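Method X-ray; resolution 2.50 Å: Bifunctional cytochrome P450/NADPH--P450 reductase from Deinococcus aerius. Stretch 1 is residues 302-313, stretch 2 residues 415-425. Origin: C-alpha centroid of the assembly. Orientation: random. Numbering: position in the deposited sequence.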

ATOM      1  N   PRO A 302      -6.056 -28.531  -8.868  1.00 38.99           N
ATOM      2  CA  PRO A 302      -5.765 -29.862  -8.317  1.00 37.66           C
ATOM      3  C   PRO A 302      -4.329 -30.262  -8.629  1.00 36.18           C
ATOM      4  O   PRO A 302      -3.724 -29.790  -9.599  1.00 31.35           O
ATOM      5  CB  PRO A 302      -6.776 -30.776  -9.020  1.00 29.96           C
ATOM      6  CG  PRO A 302      -7.119 -30.043 -10.316  1.00 32.04           C
ATOM      7  CD  PRO A 302      -6.979 -28.575 -10.024  1.00 38.60           C
ATOM      8  N   GLY A 303      -3.792 -31.150  -7.784  1.00 35.23           N
ATOM      9  CA  GLY A 303      -2.419 -31.600  -7.917  1.00 28.55           C
ATOM     10  C   GLY A 303      -1.486 -30.419  -7.957  1.00 35.84           C
ATOM     11  O   GLY A 303      -1.671 -29.429  -7.239  1.00 32.68           O
ATOM     12  N   ASP A 304      -0.479 -30.494  -8.827  1.00 39.14           N
ATOM     13  CA  ASP A 304       0.520 -29.438  -8.882  1.00 36.15           C
ATOM     14  C   ASP A 304       0.279 -28.541 -10.082  1.00 38.38           C
ATOM     15  O   ASP A 304       1.190 -27.837 -10.529  1.00 38.02           O
ATOM     16  CB  ASP A 304       1.932 -30.031  -8.914  1.00 35.99           C
ATOM     17  CG  ASP A 304       2.148 -30.990 -10.078  1.00 46.13           C
ATOM     18  OD1 ASP A 304       1.219 -31.150 -10.903  1.00 49.02           O
ATOM     19  OD2 ASP A 304       3.255 -31.574 -10.188  1.00 48.04           O
ATOM     20  N   ALA A 305      -0.987 -28.440 -10.500  1.00 37.25           N
ATOM     21  CA  ALA A 305      -1.357 -27.594 -11.624  1.00 31.16           C
ATOM     22  C   ALA A 305      -0.859 -26.171 -11.433  1.00 32.58           C
ATOM     23  O   ALA A 305      -0.943 -25.601 -10.345  1.00 37.65           O
ATOM     24  CB  ALA A 305      -2.874 -27.591 -11.798  1.00 33.16           C
ATOM     25  N   VAL A 306      -0.351 -25.606 -12.516  1.00 33.68           N
ATOM     26  CA  VAL A 306       0.200 -24.257 -12.534  1.00 31.41           C
ATOM     27  C   VAL A 306      -0.899 -23.335 -13.050  1.00 34.82           C
ATOM     28  O   VAL A 306      -1.461 -23.604 -14.116  1.00 34.63           O
ATOM     29  CB  VAL A 306       1.451 -24.189 -13.440  1.00 30.53           C
ATOM     30  CG1 VAL A 306       1.981 -22.802 -13.557  1.00 32.09           C
ATOM     31  CG2 VAL A 306       2.542 -25.129 -12.946  1.00 31.44           C
ATOM     32  N   PRO A 307      -1.233 -22.265 -12.342  1.00 34.33           N
ATOM     33  CA  PRO A 307      -2.328 -21.401 -12.783  1.00 30.19           C
ATOM     34  C   PRO A 307      -1.922 -20.565 -13.991  1.00 34.31           C
ATOM     35  O   PRO A 307      -0.738 -20.415 -14.319  1.00 24.74           O
ATOM     36  CB  PRO A 307      -2.608 -20.513 -11.559  1.00 36.81           C
ATOM     37  CG  PRO A 307      -1.310 -20.497 -10.771  1.00 33.66           C
ATOM     38  CD  PRO A 307      -0.649 -21.839 -11.049  1.00 35.11           C
ATOM     39  N   THR A 308      -2.956 -20.103 -14.708  1.00 34.10           N
ATOM     40  CA  THR A 308      -2.882 -19.019 -15.681  1.00 32.07           C
ATOM     41  C   THR A 308      -3.524 -17.772 -15.080  1.00 32.76           C
ATOM     42  O   THR A 308      -4.046 -17.791 -13.958  1.00 32.86           O
ATOM     43  CB  THR A 308      -3.617 -19.345 -16.980  1.00 30.95           C
ATOM     44  OG1 THR A 308      -5.017 -19.407 -16.697  1.00 29.59           O
ATOM     45  CG2 THR A 308      -3.117 -20.640 -17.623  1.00 29.68           C
ATOM     46  N   TYR A 309      -3.438 -16.663 -15.828  1.00 32.78           N
ATOM     47  CA  TYR A 309      -4.187 -15.465 -15.457  1.00 36.33           C
ATOM     48  C   TYR A 309      -5.684 -15.751 -15.388  1.00 36.38           C
ATOM     49  O   TYR A 309      -6.398 -15.170 -14.555  1.00 37.36           O
ATOM     50  CB  TYR A 309      -3.875 -14.330 -16.428  1.00 31.04           C
ATOM     51  CG  TYR A 309      -4.739 -13.108 -16.266  1.00 32.28           C
ATOM     52  CD1 TYR A 309      -4.520 -12.201 -15.230  1.00 30.99           C
ATOM     53  CD2 TYR A 309      -5.770 -12.839 -17.170  1.00 34.24           C
ATOM     54  CE1 TYR A 309      -5.314 -11.055 -15.089  1.00 29.94           C
ATOM     55  CE2 TYR A 309      -6.565 -11.697 -17.032  1.00 31.55           C
ATOM     56  CZ  TYR A 309      -6.329 -10.818 -15.995  1.00 27.10           C
ATOM     57  OH  TYR A 309      -7.118  -9.711 -15.869  1.00 31.40           O
ATOM     58  N   ASP A 310      -6.175 -16.634 -16.267  1.00 38.63           N
ATOM     59  CA  ASP A 310      -7.575 -17.034 -16.207  1.00 33.47           C
ATOM     60  C   ASP A 310      -7.897 -17.664 -14.864  1.00 32.56           C
ATOM     61  O   ASP A 310      -8.965 -17.412 -14.286  1.00 35.79           O
ATOM     62  CB  ASP A 310      -7.904 -18.007 -17.342  1.00 36.30           C
ATOM     63  CG  ASP A 310      -9.385 -18.023 -17.679  1.00 46.30           C
ATOM     64  OD1 ASP A 310      -9.891 -16.923 -18.008  1.00 52.16           O
ATOM     65  OD2 ASP A 310     -10.039 -19.102 -17.577  1.00 46.54           O
ATOM     66  N   THR A 311      -7.011 -18.525 -14.369  1.00 32.87           N
ATOM     67  CA  THR A 311      -7.246 -19.098 -13.052  1.00 33.46           C
ATOM     68  C   THR A 311      -7.485 -17.998 -12.036  1.00 32.53           C
ATOM     69  O   THR A 311      -8.479 -18.023 -11.302  1.00 31.96           O
ATOM     70  CB  THR A 311      -6.080 -19.974 -12.628  1.00 31.45           C
ATOM     71  OG1 THR A 311      -5.750 -20.852 -13.705  1.00 31.06           O
ATOM     72  CG2 THR A 311      -6.475 -20.787 -11.386  1.00 29.82           C
ATOM     73  N   VAL A 312      -6.599 -16.996 -12.018  1.00 30.15           N
ATOM     74  CA  VAL A 312      -6.723 -15.918 -11.048  1.00 31.72           C
ATOM     75  C   VAL A 312      -8.069 -15.228 -11.189  1.00 29.81           C
ATOM     76  O   VAL A 312      -8.731 -14.921 -10.186  1.00 29.81           O
ATOM     77  CB  VAL A 312      -5.563 -14.918 -11.203  1.00 32.16           C
ATOM     78  CG1 VAL A 312      -5.783 -13.738 -10.254  1.00 33.52           C
ATOM     79  CG2 VAL A 312      -4.223 -15.601 -10.916  1.00 27.72           C
ATOM     80  N   MET A 313      -8.515 -15.013 -12.434  1.00 29.20           N
ATOM     81  CA  MET A 313      -9.747 -14.269 -12.660  1.00 32.06           C
ATOM     82  C   MET A 313     -10.982 -15.112 -12.359  1.00 34.33           C
ATOM     83  O   MET A 313     -12.062 -14.556 -12.137  1.00 35.18           O
ATOM     84  CB  MET A 313      -9.791 -13.736 -14.098  1.00 38.58           C
ATOM     85  CG  MET A 313      -8.668 -12.741 -14.413  1.00 36.57           C
ATOM     86  SD  MET A 313      -8.408 -11.500 -13.087  1.00 46.09           S
ATOM     87  CE  MET A 313     -10.008 -10.710 -12.965  1.00 38.46           C
ATOM     88  N   ALA A 415      -1.336 -10.341  -5.250  1.00 27.99           N
ATOM     89  CA  ALA A 415      -1.759 -10.928  -3.972  1.00 29.86           C
ATOM     90  C   ALA A 415      -2.680 -12.132  -4.163  1.00 29.63           C
ATOM     91  O   ALA A 415      -2.513 -13.167  -3.495  1.00 29.89           O
ATOM     92  CB  ALA A 415      -2.469  -9.860  -3.149  1.00 23.57           C
ATOM     93  N   LYS A 416      -3.681 -12.010  -5.048  1.00 26.95           N
ATOM     94  CA  LYS A 416      -4.491 -13.170  -5.388  1.00 27.92           C
ATOM     95  C   LYS A 416      -3.601 -14.352  -5.766  1.00 27.53           C
ATOM     96  O   LYS A 416      -3.762 -15.454  -5.230  1.00 28.28           O
ATOM     97  CB  LYS A 416      -5.447 -12.824  -6.530  1.00 30.43           C
ATOM     98  CG  LYS A 416      -6.546 -11.871  -6.169  1.00 27.60           C
ATOM     99  CD  LYS A 416      -7.362 -11.544  -7.397  1.00 29.87           C
ATOM    100  CE  LYS A 416      -8.017 -10.185  -7.246  1.00 35.62           C
ATOM    101  NZ  LYS A 416      -9.154  -9.904  -8.172  1.00 28.99           N
ATOM    102  N   LEU A 417      -2.624 -14.121  -6.660  1.00 27.48           N
ATOM    103  CA  LEU A 417      -1.781 -15.209  -7.168  1.00 25.89           C
ATOM    104  C   LEU A 417      -0.893 -15.804  -6.085  1.00 27.09           C
ATOM    105  O   LEU A 417      -0.720 -17.031  -6.004  1.00 29.75           O
ATOM    106  CB  LEU A 417      -0.912 -14.698  -8.310  1.00 24.22           C
ATOM    107  CG  LEU A 417       0.131 -15.680  -8.815  1.00 27.57           C
ATOM    108  CD1 LEU A 417      -0.512 -16.962  -9.325  1.00 27.41           C
ATOM    109  CD2 LEU A 417       0.928 -15.015  -9.907  1.00 29.50           C
ATOM    110  N   ALA A 418      -0.251 -14.942  -5.302  1.00 29.14           N
ATOM    111  CA  ALA A 418       0.591 -15.405  -4.207  1.00 27.20           C
ATOM    112  C   ALA A 418      -0.210 -16.300  -3.277  1.00 26.56           C
ATOM    113  O   ALA A 418       0.236 -17.394  -2.911  1.00 25.08           O
ATOM    114  CB  ALA A 418       1.178 -14.212  -3.445  1.00 20.83           C
ATOM    115  N   LEU A 419      -1.407 -15.844  -2.895  1.00 26.50           N
ATOM    116  CA  LEU A 419      -2.224 -16.600  -1.952  1.00 28.72           C
ATOM    117  C   LEU A 419      -2.643 -17.935  -2.550  1.00 29.06           C
ATOM    118  O   LEU A 419      -2.582 -18.975  -1.883  1.00 24.51           O
ATOM    119  CB  LEU A 419      -3.449 -15.761  -1.565  1.00 26.40           C
ATOM    120  CG  LEU A 419      -3.205 -14.754  -0.424  1.00 33.88           C
ATOM    121  CD1 LEU A 419      -4.297 -13.655  -0.251  1.00 22.47           C
ATOM    122  CD2 LEU A 419      -3.007 -15.514   0.884  1.00 24.65           C
ATOM    123  N   LEU A 420      -3.068 -17.911  -3.817  1.00 28.11           N
ATOM    124  CA  LEU A 420      -3.437 -19.119  -4.538  1.00 29.84           C
ATOM    125  C   LEU A 420      -2.322 -20.155  -4.489  1.00 28.41           C
ATOM    126  O   LEU A 420      -2.542 -21.312  -4.106  1.00 28.53           O
ATOM    127  CB  LEU A 420      -3.767 -18.746  -5.991  1.00 35.67           C
ATOM    128  CG  LEU A 420      -4.144 -19.861  -6.962  1.00 30.05           C
ATOM    129  CD1 LEU A 420      -5.368 -20.608  -6.443  1.00 27.48           C
ATOM    130  CD2 LEU A 420      -4.379 -19.285  -8.326  1.00 29.44           C
ATOM    131  N   LEU A 421      -1.100 -19.743  -4.828  1.00 26.14           N
ATOM    132  CA  LEU A 421      -0.014 -20.712  -4.864  1.00 26.70           C
ATOM    133  C   LEU A 421       0.360 -21.185  -3.457  1.00 27.20           C
ATOM    134  O   LEU A 421       0.550 -22.389  -3.226  1.00 30.32           O
ATOM    135  CB  LEU A 421       1.186 -20.099  -5.578  1.00 30.35           C
ATOM    136  CG  LEU A 421       1.161 -19.976  -7.109  1.00 30.78           C
ATOM    137  CD1 LEU A 421       2.481 -19.360  -7.608  1.00 31.16           C
ATOM    138  CD2 LEU A 421       0.878 -21.320  -7.801  1.00 23.89           C
ATOM    139  N   ILE A 422       0.404 -20.259  -2.493  1.00 28.27           N
ATOM    140  CA  ILE A 422       0.763 -20.600  -1.117  1.00 27.79           C
ATOM    141  C   ILE A 422      -0.204 -21.630  -0.556  1.00 29.83           C
ATOM    142  O   ILE A 422       0.203 -22.649   0.017  1.00 25.33           O
ATOM    143  CB  ILE A 422       0.801 -19.326  -0.252  1.00 27.06           C
ATOM    144  CG1 ILE A 422       2.074 -18.545  -0.563  1.00 25.02           C
ATOM    145  CG2 ILE A 422       0.692 -19.644   1.280  1.00 23.00           C
ATOM    146  CD1 ILE A 422       2.068 -17.166   0.021  1.00 26.80           C
ATOM    147  N   LEU A 423      -1.506 -21.384  -0.725  1.00 28.53           N
ATOM    148  CA  LEU A 423      -2.491 -22.279  -0.150  1.00 28.25           C
ATOM    149  C   LEU A 423      -2.567 -23.569  -0.946  1.00 30.50           C
ATOM    150  O   LEU A 423      -2.903 -24.618  -0.383  1.00 27.58           O
ATOM    151  CB  LEU A 423      -3.851 -21.587  -0.060  1.00 30.65           C
ATOM    152  CG  LEU A 423      -3.995 -20.383   0.898  1.00 28.95           C
ATOM    153  CD1 LEU A 423      -5.432 -19.916   0.903  1.00 25.77           C
ATOM    154  CD2 LEU A 423      -3.545 -20.660   2.333  1.00 21.69           C
ATOM    155  N   GLN A 424      -2.186 -23.531  -2.228  1.00 31.61           N
ATOM    156  CA  GLN A 424      -2.049 -24.780  -2.962  1.00 35.01           C
ATOM    157  C   GLN A 424      -1.017 -25.689  -2.307  1.00 33.52           C
ATOM    158  O   GLN A 424      -1.278 -26.877  -2.084  1.00 32.60           O
ATOM    159  CB  GLN A 424      -1.690 -24.511  -4.424  1.00 33.37           C
ATOM    160  CG  GLN A 424      -1.713 -25.814  -5.246  1.00 29.09           C
ATOM    161  CD  GLN A 424      -1.014 -25.722  -6.588  1.00 33.27           C
ATOM    162  OE1 GLN A 424      -0.277 -24.765  -6.896  1.00 32.09           O
ATOM    163  NE2 GLN A 424      -1.258 -26.720  -7.411  1.00 34.30           N
ATOM    164  N   LYS A 425       0.156 -25.140  -1.960  1.00 32.59           N
ATOM    165  CA  LYS A 425       1.229 -26.007  -1.463  1.00 29.86           C
ATOM    166  C   LYS A 425       1.181 -26.249   0.045  1.00 27.16           C
ATOM    167  O   LYS A 425       1.497 -27.344   0.501  1.00 30.61           O
ATOM    168  CB  LYS A 425       2.598 -25.436  -1.827  1.00 36.88           C
ATOM    169  CG  LYS A 425       3.692 -26.472  -2.053  1.00 39.76           C
ATOM    170  CD  LYS A 425       3.624 -26.943  -3.496  1.00 47.15           C
ATOM    171  CE  LYS A 425       4.843 -27.784  -3.897  1.00 56.94           C
ATOM    172  NZ  LYS A 425       5.227 -28.957  -3.052  1.00 56.59           N
TER

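A loop runs along one face of helix 415-425 and the helix turn that follows crosses it, joined by a small apolar patch around Pro307 and, at one end, by a glutamine side chain that binds two backbone carbonyls of the loop. Helix 415-425 presents Lys416, Leu417, Leu420, Leu421 and Gln424, the three- and four-residue spacing that keeps side chains on one side of a helix. Helix 309-313 runs nearly perpendicular to it, at 94°, with the axes 10.0 Å apart at closest approach.

Pro307 is the hub. It is buried, its CA-to-CB bond points toward the helix, and its ring meets three leucines: Pro307 CG lies 3.9 Å from Leu417 CD1, Pro307 CB 3.9 Å from Leu420 CD2, and Pro307 CD 3.6 Å from Leu421 CD2. A compact ring suits this place, offering several carbons to different neighbours without a flexible chain to order. Leu417 and Leu421 leave their backbone sideways, but their ends come nearer and reach the ring.

Val312, also buried, extends the patch: Val312 CG1 packs 3.8 Å from Lys416 CB, so the lysine contributes aliphatic carbon here, and Val312 CG2 lies 4.3 Å from Leu417 CD1. Thr311 adds a methyl, CG2, 4.0 Å from Leu420 CD2, while its polar atoms serve the helix start: Thr311 N donates to Thr308 OG1 (3.2 Å), the capping bond, and Thr308 N donates to Thr311 OG1 (3.1 Å).

At the other end, Gln424 extends with chi1 and chi2 both t, and Gln424 NE2 donates to Gly303 O at 2.7 Å and to Ala305 O at 3.2 Å. An amide nitrogen with two hydrogens suits this paired role. The carbonyls belong to a type II' turn, closed by Ala305 N to Pro302 O (3.2 Å), in which Gly303 adopts a positive phi (54°), which by itself favours glycine.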